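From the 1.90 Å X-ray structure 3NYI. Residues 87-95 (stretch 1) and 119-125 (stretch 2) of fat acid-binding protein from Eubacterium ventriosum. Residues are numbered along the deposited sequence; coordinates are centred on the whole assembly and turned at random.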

# COMPACT_ATOMS: atom_id res chain seq x y z
N VAL A 87 -18.86 -6.27 7.80
CA VAL A 87 -17.45 -6.33 7.42
C VAL A 87 -17.12 -5.34 6.32
O VAL A 87 -17.87 -5.21 5.35
CB VAL A 87 -17.07 -7.76 6.93
CG1 VAL A 87 -15.67 -7.76 6.33
CG2 VAL A 87 -17.19 -8.77 8.05
N VAL A 88 -16.01 -4.63 6.46
CA VAL A 88 -15.50 -3.81 5.37
C VAL A 88 -14.09 -4.22 5.03
O VAL A 88 -13.21 -4.20 5.88
CB VAL A 88 -15.50 -2.30 5.72
CG1 VAL A 88 -15.13 -1.50 4.50
CG2 VAL A 88 -16.86 -1.88 6.24
N CYS A 89 -13.86 -4.58 3.77
CA CYS A 89 -12.59 -5.16 3.37
C CYS A 89 -11.89 -4.37 2.26
O CYS A 89 -12.46 -4.19 1.18
CB CYS A 89 -12.83 -6.60 2.91
SG CYS A 89 -11.36 -7.46 2.34
N PHE A 90 -10.66 -3.90 2.52
CA PHE A 90 -9.87 -3.15 1.53
C PHE A 90 -8.81 -4.04 0.88
O PHE A 90 -8.17 -4.84 1.54
CB PHE A 90 -9.15 -1.98 2.19
CG PHE A 90 -10.05 -0.95 2.75
CD1 PHE A 90 -10.35 0.20 2.03
CD2 PHE A 90 -10.61 -1.11 4.02
CE1 PHE A 90 -11.19 1.17 2.55
CE2 PHE A 90 -11.45 -0.14 4.55
CZ PHE A 90 -11.74 1.00 3.82
N THR A 91 -8.61 -3.87 -0.42
CA THR A 91 -7.58 -4.63 -1.11
C THR A 91 -6.69 -3.70 -1.88
O THR A 91 -7.04 -2.54 -2.14
CB THR A 91 -8.17 -5.65 -2.12
OG1 THR A 91 -8.74 -4.94 -3.23
CG2 THR A 91 -9.25 -6.49 -1.47
N ILE A 92 -5.52 -4.22 -2.25
CA ILE A 92 -4.62 -3.52 -3.14
C ILE A 92 -5.35 -3.23 -4.46
O ILE A 92 -6.31 -3.93 -4.81
CB ILE A 92 -3.36 -4.40 -3.39
CG1 ILE A 92 -2.23 -3.59 -4.05
CG2 ILE A 92 -3.73 -5.65 -4.22
CD1 ILE A 92 -0.89 -4.40 -4.18
N THR A 93 -4.92 -2.19 -5.18
CA THR A 93 -5.51 -1.86 -6.49
C THR A 93 -5.67 -3.07 -7.41
O THR A 93 -4.78 -3.91 -7.54
CB THR A 93 -4.69 -0.78 -7.24
OG1 THR A 93 -5.23 -0.62 -8.56
CG2 THR A 93 -3.23 -1.18 -7.34
N THR A 94 -6.83 -3.16 -8.07
CA THR A 94 -7.12 -4.27 -8.98
C THR A 94 -6.17 -4.26 -10.16
O THR A 94 -6.05 -5.27 -10.85
CB THR A 94 -8.53 -4.18 -9.57
OG1 THR A 94 -8.76 -2.85 -10.05
CG2 THR A 94 -9.56 -4.50 -8.53
N LEU A 95 -5.54 -3.12 -10.42
CA LEU A 95 -4.57 -3.04 -11.52
C LEU A 95 -3.24 -3.73 -11.23
O LEU A 95 -2.46 -3.94 -12.15
CB LEU A 95 -4.35 -1.57 -11.97
CG LEU A 95 -5.62 -0.89 -12.49
CD1 LEU A 95 -5.40 0.60 -12.82
CD2 LEU A 95 -6.16 -1.64 -13.70
N ILE A 119 -21.23 -7.53 4.03
CA ILE A 119 -19.82 -7.53 3.65
C ILE A 119 -19.63 -6.55 2.50
O ILE A 119 -20.25 -6.69 1.45
CB ILE A 119 -19.38 -8.93 3.18
CG1 ILE A 119 -19.62 -9.98 4.27
CG2 ILE A 119 -17.90 -8.92 2.76
CD1 ILE A 119 -19.31 -11.40 3.81
N CYS A 120 -18.78 -5.56 2.72
CA CYS A 120 -18.46 -4.57 1.70
C CYS A 120 -16.99 -4.73 1.27
O CYS A 120 -16.09 -4.62 2.10
CB CYS A 120 -18.72 -3.15 2.24
SG CYS A 120 -18.12 -1.86 1.13
N VAL A 121 -16.75 -5.00 -0.01
CA VAL A 121 -15.38 -5.20 -0.49
C VAL A 121 -14.99 -3.98 -1.31
O VAL A 121 -15.72 -3.58 -2.22
CB VAL A 121 -15.24 -6.48 -1.35
CG1 VAL A 121 -13.82 -6.61 -1.92
CG2 VAL A 121 -15.60 -7.71 -0.51
N ILE A 122 -13.86 -3.37 -0.97
CA ILE A 122 -13.42 -2.16 -1.63
C ILE A 122 -12.07 -2.33 -2.33
O ILE A 122 -11.07 -2.67 -1.69
CB ILE A 122 -13.29 -1.00 -0.62
CG1 ILE A 122 -14.64 -0.69 0.04
CG2 ILE A 122 -12.67 0.24 -1.29
CD1 ILE A 122 -14.53 0.18 1.27
N ASP A 123 -12.06 -2.08 -3.63
CA ASP A 123 -10.82 -1.88 -4.39
C ASP A 123 -10.23 -0.53 -3.97
O ASP A 123 -10.69 0.53 -4.41
CB ASP A 123 -11.14 -1.86 -5.89
CG ASP A 123 -9.94 -1.49 -6.77
OD1 ASP A 123 -8.78 -1.46 -6.29
OD2 ASP A 123 -10.16 -1.21 -7.97
N SER A 124 -9.23 -0.55 -3.10
CA SER A 124 -8.70 0.71 -2.56
C SER A 124 -8.13 1.65 -3.64
O SER A 124 -8.07 2.86 -3.42
CB SER A 124 -7.61 0.43 -1.52
OG SER A 124 -6.37 0.11 -2.13
N LYS A 125 -7.72 1.07 -4.77
CA LYS A 125 -6.97 1.75 -5.82
C LYS A 125 -5.61 2.24 -5.34
O LYS A 125 -4.96 3.05 -6.00
CB LYS A 125 -7.77 2.94 -6.42
CG LYS A 125 -9.17 2.55 -6.87
CD LYS A 125 -9.88 3.67 -7.64
CE LYS A 125 -9.23 3.91 -8.99
NZ LYS A 125 -9.98 4.91 -9.82
O HOH W 1 -7.76 0.31 -9.18

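The two stretches meet as neighbouring parallel strands, and backbone hydrogen bonds dominate the contact. Cys-120 N donates to Val-87 O at 2.8 Å, and Cys-89 N donates to Cys-120 O at 2.8 Å. Ile-122 N then donates to Cys-89 O at 2.7 Å, and Thr-91 N donates to Ile-122 O at 3.0 Å. The first three are nearly straight; the last is more bent, with an angle of 148° at the hydrogen. Cys-89 thus reaches the residues flanking its register partner, as expected for parallel pairing.

The ladder continues at Ser-124, whose N donates to Thr-91 O at 3.1 Å; Ser-124 OG adds a second bond to the same Thr-91 O at 2.7 Å. One carbonyl therefore accepts from both backbone and side chain.

Asp-123 binds Thr-94 with both carboxylate oxygens. Thr-94 N donates to Asp-123 OD1 at 3.1 Å, and Thr-94 OG1 donates to Asp-123 OD2 at 3.0 Å. Within its own stretch, Lys-125 N also donates to Asp-123 OD1, at 3.1 Å. Water 1 bridges the stretches, donating to Thr-93 OG1 at 2.8 Å and to Asp-123 OD2 at 3.1 Å.

Weaker CA-H...O contacts accompany the ladder. Val-88 CA lies 3.4 Å from Cys-120 O, and Phe-90 CA lies 3.5 Å from Ile-122 O.

Apolar packing centres on Ile-122, whose side chain shares a sheet face with Val-88, Phe-90 and Cys-120. Ile-122 CD1 lies 3.7 Å from Val-88 CG1 and 3.7 Å from Phe-90 CE1. The same methyl makes an off-centre CH-pi contact with the Phe-90 ring. Ser-124 CB sits at the ring edge, 4.5 Å from Phe-90 CD1. On the other face, Val-87 CB and Ile-119 CG1 pack more loosely, at 4.3 Å.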